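Local coordinates for protein glutamyl-tRNA synthetase (Methanothermobacter thermautotrophicus, PDB 3AII) that probably attaches glutamate to tRNA in a two-step, ATP-dependent reaction and, as a non-discriminating synthetase, is expected to charge both tRNA(Glu) and tRNA(Gln), at residues S395-A407 and R426-R438. Sequence-based numbering, arbitrary orientation.
Sequences SILEEEARRYFFA and RPLHPDHPEIGNR
Arg403 and His429 centre a mainly polar contact in the anticodon-binding part of this class I synthetase, where the link between helix 386-397 and strand 402-408 meets the loop joining antiparallel strands 422-427 and 437-442. One backbone bond, Arg403 N to Leu428 O (2.8 Å), ties strand to loop. In one of its two conformers, the Arg403 chain bends at its third torsion (chi3 -47°), bringing the guanidinium edge to the Pro427 carbonyl, with NH2 to Pro427 O at 2.9 Å and a weak bond from NE. Arg438 NH2 reaches Pro427 O from the opposite face of the carbonyl plane. In that conformer Pro430 CD lies over one face of the Arg403 guanidinium, and Arg426 is stacked on the other, centres 4.0 Å apart. Beside this stack, Arg438 makes a cation-pi contact with Phe405, NH1 3.4 Å above the ring centre, the planes nearly perpendicular.

Farther along the loop, two histidines hold the backbone carbonyls of Glu398 and Glu399. His429 donates from NE2 to Glu398 O (2.9 Å), which it meets from above the carbonyl plane; its ND1 accepts from Asp431 N, fixing the ring from both nitrogens. His432 NE2 donates to Glu399 O (2.8 Å) while ND1 donates to Glu434 OE1. A leucine in place of His429 would probably leave Glu398 O and Asp431 N without these partners and loosen the loop's hold on the chain. Leu428 CD2 packs against Tyr404, whose hydroxyl accepts from Arg402 NE; Glu522 holds both polar ends.

Two of the three close arginines have acid partners: Asp462 and Glu532 for Arg426, Glu517 and Glu532 for Arg438. These acids probably compensate the positive charge, while Glu399 OE2 and Asp431 OD2, exposed and 3.0 Å apart, may share a proton.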
ATOM      1  N   SER A 395       5.389  -5.047 -17.795  1.00 21.21           N
ATOM      2  CA  SER A 395       5.598  -6.375 -18.359  1.00 20.12           C
ATOM      3  C   SER A 395       4.308  -7.175 -18.422  1.00 22.07           C
ATOM      4  O   SER A 395       4.097  -7.947 -19.355  1.00 27.00           O
ATOM      5  CB  SER A 395       6.686  -7.128 -17.598  1.00 28.18           C
ATOM      6  OG  SER A 395       7.919  -6.451 -17.771  1.00 29.66           O
ATOM      7  N   ILE A 396       3.436  -6.973 -17.441  1.00 20.39           N
ATOM      8  CA  ILE A 396       2.135  -7.626 -17.453  1.00 17.61           C
ATOM      9  C   ILE A 396       1.176  -6.958 -18.440  1.00 23.99           C
ATOM     10  O   ILE A 396       0.596  -7.616 -19.297  1.00 24.37           O
ATOM     11  CB  ILE A 396       1.494  -7.630 -16.059  1.00 21.58           C
ATOM     12  CG1 ILE A 396       2.370  -8.413 -15.077  1.00 24.95           C
ATOM     13  CG2 ILE A 396       0.085  -8.230 -16.127  1.00 26.91           C
ATOM     14  CD1 ILE A 396       1.921  -8.279 -13.636  1.00 23.64           C
ATOM     15  N   LEU A 397       1.006  -5.648 -18.315  1.00 17.73           N
ATOM     16  CA  LEU A 397       0.027  -4.946 -19.129  1.00 19.96           C
ATOM     17  C   LEU A 397       0.373  -4.959 -20.620  1.00 21.51           C
ATOM     18  O   LEU A 397      -0.517  -4.999 -21.470  1.00 23.76           O
ATOM     19  CB  LEU A 397      -0.145  -3.503 -18.648  1.00 15.18           C
ATOM     20  CG  LEU A 397      -0.745  -3.319 -17.262  1.00 20.46           C
ATOM     21  CD1 LEU A 397      -1.004  -1.830 -16.996  1.00 19.02           C
ATOM     22  CD2 LEU A 397      -2.025  -4.131 -17.163  1.00 23.97           C
ATOM     23  N   GLU A 398       1.658  -4.912 -20.956  1.00 17.72           N
ATOM     24  CA  GLU A 398       2.003  -4.751 -22.365  1.00 19.49           C
ATOM     25  C   GLU A 398       1.627  -5.985 -23.174  1.00 22.92           C
ATOM     26  O   GLU A 398       1.591  -5.931 -24.398  1.00 25.12           O
ATOM     27  CB  GLU A 398       3.479  -4.385 -22.564  1.00 22.81           C
ATOM     28  CG  GLU A 398       4.438  -5.517 -22.323  1.00 34.46           C
ATOM     29  CD  GLU A 398       5.880  -5.048 -22.305  1.00 33.25           C
ATOM     30  OE1 GLU A 398       6.117  -3.837 -22.527  1.00 38.38           O
ATOM     31  OE2 GLU A 398       6.770  -5.892 -22.067  1.00 42.57           O
ATOM     32  N   GLU A 399       1.321  -7.083 -22.493  1.00 23.67           N
ATOM     33  CA  GLU A 399       0.994  -8.315 -23.200  1.00 28.67           C
ATOM     34  C   GLU A 399      -0.497  -8.488 -23.447  1.00 27.89           C
ATOM     35  O   GLU A 399      -0.903  -9.391 -24.176  1.00 32.12           O
ATOM     36  CB  GLU A 399       1.542  -9.536 -22.458  1.00 32.41           C
ATOM     37  CG  GLU A 399       3.062  -9.635 -22.482  1.00 36.63           C
ATOM     38  CD  GLU A 399       3.637  -9.570 -23.890  1.00 58.04           C
ATOM     39  OE1 GLU A 399       4.816  -9.180 -24.034  1.00 73.14           O
ATOM     40  OE2 GLU A 399       2.912  -9.901 -24.855  1.00 65.34           O
ATOM     41  N   GLU A 400      -1.320  -7.634 -22.849  1.00 23.86           N
ATOM     42  CA  GLU A 400      -2.757  -7.842 -22.961  1.00 28.78           C
ATOM     43  C   GLU A 400      -3.608  -6.584 -23.063  1.00 26.85           C
ATOM     44  O   GLU A 400      -4.756  -6.658 -23.496  1.00 23.85           O
ATOM     45  CB  GLU A 400      -3.262  -8.698 -21.801  1.00 29.55           C
ATOM     46  CG  GLU A 400      -3.115  -8.043 -20.437  1.00 30.30           C
ATOM     47  CD  GLU A 400      -3.667  -8.910 -19.319  1.00 67.23           C
ATOM     48  OE1 GLU A 400      -2.868  -9.593 -18.641  1.00 64.47           O
ATOM     49  OE2 GLU A 400      -4.899  -8.909 -19.118  1.00 71.01           O
ATOM     50  N   ALA A 401      -3.069  -5.436 -22.664  1.00 21.93           N
ATOM     51  CA  ALA A 401      -3.879  -4.221 -22.621  1.00 18.71           C
ATOM     52  C   ALA A 401      -4.269  -3.738 -24.026  1.00 17.30           C
ATOM     53  O   ALA A 401      -3.401  -3.554 -24.886  1.00 18.17           O
ATOM     54  CB  ALA A 401      -3.137  -3.108 -21.869  1.00 17.34           C
ATOM     55  N   ARG A 402      -5.562  -3.502 -24.245  1.00 15.65           N
ATOM     56  CA  ARG A 402      -6.058  -3.032 -25.543  1.00 13.03           C
ATOM     57  C   ARG A 402      -5.518  -1.635 -25.832  1.00 12.58           C
ATOM     58  O   ARG A 402      -5.401  -0.813 -24.918  1.00 14.23           O
ATOM     59  CB  ARG A 402      -7.594  -3.002 -25.559  1.00 14.13           C
ATOM     60  CG  ARG A 402      -8.222  -4.371 -25.337  1.00 18.11           C
ATOM     61  CD  ARG A 402      -9.727  -4.269 -25.062  1.00 19.80           C
ATOM     62  NE  ARG A 402     -10.504  -3.989 -26.266  1.00 20.91           N
ATOM     63  CZ  ARG A 402     -11.108  -4.919 -27.004  1.00 22.69           C
ATOM     64  NH1 ARG A 402     -11.792  -4.570 -28.085  1.00 17.88           N
ATOM     65  NH2 ARG A 402     -11.025  -6.202 -26.663  1.00 22.16           N
ATOM     66  N   ARG A 403      -5.217  -1.382 -27.097  1.00 11.43           N
ATOM     67  CA  ARG A 403      -4.604  -0.122 -27.511  0.59 14.07           C
ATOM     68  C   ARG A 403      -5.599   0.850 -28.132  1.00 13.13           C
ATOM     69  O   ARG A 403      -6.385   0.476 -29.005  1.00 14.17           O
ATOM     70  CB  ARG A 403      -3.485  -0.381 -28.518  0.59 14.69           C
ATOM     71  CG  ARG A 403      -2.310  -1.178 -27.960  0.59 19.82           C
ATOM     72  CD  ARG A 403      -1.193  -1.248 -28.998  0.59 14.82           C
ATOM     73  NE  ARG A 403      -1.685  -1.601 -30.323  0.59 18.11           N
ATOM     74  CZ  ARG A 403      -0.914  -1.640 -31.408  0.59 16.39           C
ATOM     75  NH1 ARG A 403       0.374  -1.350 -31.301  0.59 17.85           N
ATOM     76  NH2 ARG A 403      -1.419  -1.958 -32.590  0.59  8.62           N
ATOM     77  N   TYR A 404      -5.531   2.112 -27.699  1.00 13.70           N
ATOM     78  CA  TYR A 404      -6.338   3.182 -28.286  1.00 11.70           C
ATOM     79  C   TYR A 404      -5.511   4.460 -28.434  1.00 12.57           C
ATOM     80  O   TYR A 404      -4.531   4.655 -27.704  1.00 16.43           O
ATOM     81  CB  TYR A 404      -7.553   3.477 -27.399  1.00 14.59           C
ATOM     82  CG  TYR A 404      -8.444   2.270 -27.191  1.00 11.58           C
ATOM     83  CD1 TYR A 404      -9.458   1.973 -28.095  1.00 14.74           C
ATOM     84  CD2 TYR A 404      -8.227   1.401 -26.131  1.00 12.33           C
ATOM     85  CE1 TYR A 404     -10.265   0.852 -27.920  1.00 16.77           C
ATOM     86  CE2 TYR A 404      -9.023   0.279 -25.952  1.00 14.97           C
ATOM     87  CZ  TYR A 404     -10.041   0.020 -26.844  1.00 16.69           C
ATOM     88  OH  TYR A 404     -10.814  -1.109 -26.655  1.00 15.61           O
ATOM     89  N   PHE A 405      -5.938   5.339 -29.342  1.00 13.82           N
ATOM     90  CA  PHE A 405      -5.340   6.676 -29.484  1.00 15.01           C
ATOM     91  C   PHE A 405      -6.131   7.688 -28.652  1.00 13.83           C
ATOM     92  O   PHE A 405      -7.309   7.935 -28.937  1.00 15.39           O
ATOM     93  CB  PHE A 405      -5.365   7.139 -30.948  1.00 14.11           C
ATOM     94  CG  PHE A 405      -4.388   6.424 -31.854  1.00 14.37           C
ATOM     95  CD1 PHE A 405      -3.238   5.833 -31.343  1.00 16.47           C
ATOM     96  CD2 PHE A 405      -4.615   6.375 -33.223  1.00 18.30           C
ATOM     97  CE1 PHE A 405      -2.334   5.176 -32.194  1.00 16.18           C
ATOM     98  CE2 PHE A 405      -3.712   5.726 -34.071  1.00 16.56           C
ATOM     99  CZ  PHE A 405      -2.573   5.144 -33.555  1.00 15.50           C
ATOM    100  N   PHE A 406      -5.477   8.263 -27.642  1.00 15.68           N
ATOM    101  CA  PHE A 406      -6.013   9.372 -26.862  1.00 16.14           C
ATOM    102  C   PHE A 406      -5.109  10.564 -27.117  1.00 15.19           C
ATOM    103  O   PHE A 406      -3.916  10.501 -26.851  1.00 17.38           O
ATOM    104  CB  PHE A 406      -6.016   9.017 -25.365  1.00 12.75           C
ATOM    105  CG  PHE A 406      -6.223  10.207 -24.438  1.00 15.25           C
ATOM    106  CD1 PHE A 406      -7.465  10.815 -24.335  1.00 20.23           C
ATOM    107  CD2 PHE A 406      -5.174  10.682 -23.658  1.00 18.95           C
ATOM    108  CE1 PHE A 406      -7.664  11.902 -23.481  1.00 20.21           C
ATOM    109  CE2 PHE A 406      -5.357  11.762 -22.791  1.00 17.12           C
ATOM    110  CZ  PHE A 406      -6.598  12.371 -22.703  1.00 16.12           C
ATOM    111  N   ALA A 407      -5.685  11.634 -27.656  1.00 15.75           N
ATOM    112  CA  ALA A 407      -4.931  12.855 -27.922  1.00 16.37           C
ATOM    113  C   ALA A 407      -5.192  13.857 -26.800  1.00 15.22           C
ATOM    114  O   ALA A 407      -6.265  14.466 -26.746  1.00 19.11           O
ATOM    115  CB  ALA A 407      -5.343  13.442 -29.271  1.00 20.54           C
ATOM    116  N   ARG A 426      -5.723  -0.801 -37.495  1.00 14.13           N
ATOM    117  CA  ARG A 426      -4.638  -0.980 -36.552  1.00 14.55           C
ATOM    118  C   ARG A 426      -5.074  -1.960 -35.460  1.00 12.56           C
ATOM    119  O   ARG A 426      -6.150  -1.804 -34.875  1.00 13.41           O
ATOM    120  CB  ARG A 426      -4.229   0.371 -35.951  1.00 14.15           C
ATOM    121  CG  ARG A 426      -3.107   0.277 -34.911  1.00 15.92           C
ATOM    122  CD  ARG A 426      -2.532   1.674 -34.614  1.00 13.92           C
ATOM    123  NE  ARG A 426      -1.409   1.623 -33.678  1.00 14.29           N
ATOM    124  CZ  ARG A 426      -0.148   1.359 -34.018  1.00 16.16           C
ATOM    125  NH1 ARG A 426       0.800   1.340 -33.086  1.00 21.62           N
ATOM    126  NH2 ARG A 426       0.168   1.104 -35.277  1.00 16.31           N
ATOM    127  N   PRO A 427      -4.260  -2.990 -35.182  1.00 14.16           N
ATOM    128  CA  PRO A 427      -4.665  -3.950 -34.153  1.00 12.43           C
ATOM    129  C   PRO A 427      -4.950  -3.343 -32.791  1.00 12.90           C
ATOM    130  O   PRO A 427      -4.253  -2.437 -32.302  1.00 13.86           O
ATOM    131  CB  PRO A 427      -3.445  -4.876 -34.036  1.00 16.11           C
ATOM    132  CG  PRO A 427      -2.831  -4.808 -35.409  1.00 15.44           C
ATOM    133  CD  PRO A 427      -2.997  -3.384 -35.830  1.00 17.21           C
ATOM    134  N   LEU A 428      -5.987  -3.860 -32.154  1.00 12.70           N
ATOM    135  CA  LEU A 428      -6.187  -3.581 -30.744  1.00 14.07           C
ATOM    136  C   LEU A 428      -5.034  -4.114 -29.894  1.00 15.69           C
ATOM    137  O   LEU A 428      -4.685  -3.520 -28.884  1.00 16.68           O
ATOM    138  CB  LEU A 428      -7.531  -4.145 -30.282  1.00 13.63           C
ATOM    139  CG  LEU A 428      -8.673  -3.220 -30.729  1.00 14.88           C
ATOM    140  CD1 LEU A 428      -9.952  -4.036 -30.986  1.00 17.40           C
ATOM    141  CD2 LEU A 428      -8.942  -2.173 -29.649  1.00 11.57           C
ATOM    142  N   HIS A 429      -4.451  -5.238 -30.298  1.00 16.92           N
ATOM    143  CA  HIS A 429      -3.226  -5.709 -29.660  1.00 15.04           C
ATOM    144  C   HIS A 429      -2.483  -6.631 -30.618  1.00 18.20           C
ATOM    145  O   HIS A 429      -3.034  -7.635 -31.046  1.00 18.49           O
ATOM    146  CB  HIS A 429      -3.514  -6.451 -28.357  1.00 16.93           C
ATOM    147  CG  HIS A 429      -2.297  -6.613 -27.514  1.00 18.69           C
ATOM    148  ND1 HIS A 429      -1.247  -7.423 -27.886  1.00 20.67           N
ATOM    149  CD2 HIS A 429      -1.933  -6.028 -26.349  1.00 24.70           C
ATOM    150  CE1 HIS A 429      -0.297  -7.349 -26.971  1.00 25.73           C
ATOM    151  NE2 HIS A 429      -0.690  -6.513 -26.029  1.00 24.09           N
ATOM    152  N   PRO A 430      -1.231  -6.288 -30.958  1.00 20.17           N
ATOM    153  CA  PRO A 430      -0.500  -7.039 -31.990  1.00 21.94           C
ATOM    154  C   PRO A 430      -0.334  -8.532 -31.674  1.00 24.97           C
ATOM    155  O   PRO A 430      -0.185  -9.329 -32.605  1.00 32.05           O
ATOM    156  CB  PRO A 430       0.868  -6.339 -32.046  1.00 29.64           C
ATOM    157  CG  PRO A 430       0.958  -5.536 -30.780  1.00 44.74           C
ATOM    158  CD  PRO A 430      -0.452  -5.145 -30.449  1.00 25.13           C
ATOM    159  N   ASP A 431      -0.380  -8.907 -30.403  1.00 23.03           N
ATOM    160  CA  ASP A 431      -0.227 -10.314 -30.021  1.00 26.66           C
ATOM    161  C   ASP A 431      -1.550 -11.063 -29.905  1.00 26.14           C
ATOM    162  O   ASP A 431      -1.570 -12.271 -29.656  1.00 27.05           O
ATOM    163  CB  ASP A 431       0.533 -10.428 -28.702  1.00 25.82           C
ATOM    164  CG  ASP A 431       1.925  -9.849 -28.789  1.00 36.47           C
ATOM    165  OD1 ASP A 431       2.505  -9.868 -29.897  1.00 34.61           O
ATOM    166  OD2 ASP A 431       2.429  -9.374 -27.750  1.00 43.09           O
ATOM    167  N   HIS A 432      -2.657 -10.349 -30.065  1.00 22.94           N
ATOM    168  CA  HIS A 432      -3.973 -10.947 -29.865  1.00 18.60           C
ATOM    169  C   HIS A 432      -4.908 -10.644 -31.023  1.00 18.22           C
ATOM    170  O   HIS A 432      -5.790  -9.791 -30.908  1.00 19.36           O
ATOM    171  CB  HIS A 432      -4.599 -10.442 -28.571  1.00 24.74           C
ATOM    172  CG  HIS A 432      -3.880 -10.894 -27.339  1.00 21.68           C
ATOM    173  ND1 HIS A 432      -4.170 -12.089 -26.712  1.00 25.43           N
ATOM    174  CD2 HIS A 432      -2.896 -10.315 -26.612  1.00 25.52           C
ATOM    175  CE1 HIS A 432      -3.392 -12.224 -25.653  1.00 36.46           C
ATOM    176  NE2 HIS A 432      -2.609 -11.163 -25.569  1.00 33.26           N
ATOM    177  N   PRO A 433      -4.708 -11.328 -32.150  1.00 17.79           N
ATOM    178  CA  PRO A 433      -5.548 -11.111 -33.329  1.00 19.35           C
ATOM    179  C   PRO A 433      -7.014 -11.412 -33.048  1.00 14.82           C
ATOM    180  O   PRO A 433      -7.862 -10.923 -33.800  1.00 15.71           O
ATOM    181  CB  PRO A 433      -4.997 -12.109 -34.361  1.00 23.43           C
ATOM    182  CG  PRO A 433      -3.657 -12.523 -33.845  1.00 38.37           C
ATOM    183  CD  PRO A 433      -3.686 -12.370 -32.360  1.00 25.64           C
ATOM    184  N   GLU A 434      -7.301 -12.205 -32.012  1.00 17.49           N
ATOM    185  CA  GLU A 434      -8.680 -12.577 -31.718  1.00 14.69           C
ATOM    186  C   GLU A 434      -9.566 -11.365 -31.475  1.00 17.24           C
ATOM    187  O   GLU A 434     -10.743 -11.397 -31.807  1.00 20.26           O
ATOM    188  CB  GLU A 434      -8.784 -13.569 -30.545  1.00 17.21           C
ATOM    189  CG  GLU A 434      -8.384 -12.980 -29.200  1.00 19.66           C
ATOM    190  CD  GLU A 434      -6.908 -13.159 -28.890  1.00 24.14           C
ATOM    191  OE1 GLU A 434      -6.545 -13.081 -27.689  1.00 27.58           O
ATOM    192  OE2 GLU A 434      -6.114 -13.392 -29.823  1.00 21.33           O
ATOM    193  N   ILE A 435      -9.012 -10.287 -30.920  1.00 15.68           N
ATOM    194  CA  ILE A 435      -9.854  -9.125 -30.661  1.00 16.00           C
ATOM    195  C   ILE A 435      -9.903  -8.165 -31.855  1.00 18.35           C
ATOM    196  O   ILE A 435     -10.678  -7.202 -31.852  1.00 18.50           O
ATOM    197  CB  ILE A 435      -9.468  -8.399 -29.342  1.00 15.25           C
ATOM    198  CG1 ILE A 435      -8.034  -7.892 -29.411  1.00 14.09           C
ATOM    199  CG2 ILE A 435      -9.678  -9.334 -28.125  1.00 18.64           C
ATOM    200  CD1 ILE A 435      -7.632  -7.028 -28.211  1.00 15.16           C
ATOM    201  N   GLY A 436      -9.102  -8.428 -32.888  1.00 12.71           N
ATOM    202  CA  GLY A 436      -9.265  -7.706 -34.138  1.00 17.73           C
ATOM    203  C   GLY A 436      -8.638  -6.327 -34.224  1.00 14.15           C
ATOM    204  O   GLY A 436      -7.792  -5.957 -33.394  1.00 15.23           O
ATOM    205  N   ASN A 437      -9.050  -5.581 -35.243  1.00 13.82           N
ATOM    206  CA  ASN A 437      -8.418  -4.296 -35.548  1.00 14.49           C
ATOM    207  C   ASN A 437      -9.386  -3.143 -35.366  1.00 14.82           C
ATOM    208  O   ASN A 437     -10.557  -3.250 -35.735  1.00 17.28           O
ATOM    209  CB  ASN A 437      -7.924  -4.275 -36.989  1.00 15.56           C
ATOM    210  CG  ASN A 437      -6.786  -5.239 -37.234  1.00 16.75           C
ATOM    211  OD1 ASN A 437      -6.127  -5.674 -36.307  1.00 18.88           O
ATOM    212  ND2 ASN A 437      -6.550  -5.572 -38.506  1.00 23.92           N
ATOM    213  N   ARG A 438      -8.894  -2.030 -34.821  1.00 13.79           N
ATOM    214  CA  ARG A 438      -9.644  -0.776 -34.929  1.00 14.27           C
ATOM    215  C   ARG A 438      -9.639  -0.294 -36.373  1.00 13.61           C
ATOM    216  O   ARG A 438      -8.677  -0.516 -37.110  1.00 13.55           O
ATOM    217  CB  ARG A 438      -9.025   0.314 -34.044  1.00 11.08           C
ATOM    218  CG  ARG A 438      -8.871  -0.036 -32.585  1.00 11.83           C
ATOM    219  CD  ARG A 438      -7.403  -0.043 -32.166  1.00 15.97           C
ATOM    220  NE  ARG A 438      -6.849   1.318 -32.166  1.00 16.31           N
ATOM    221  CZ  ARG A 438      -5.565   1.586 -31.971  1.00 16.51           C
ATOM    222  NH1 ARG A 438      -5.148   2.845 -31.941  1.00 16.13           N
ATOM    223  NH2 ARG A 438      -4.698   0.595 -31.817  1.00 12.72           N
TER
HETATM  224  O   HOH W   1     -12.770  -6.309 -30.243  1.00 21.33           O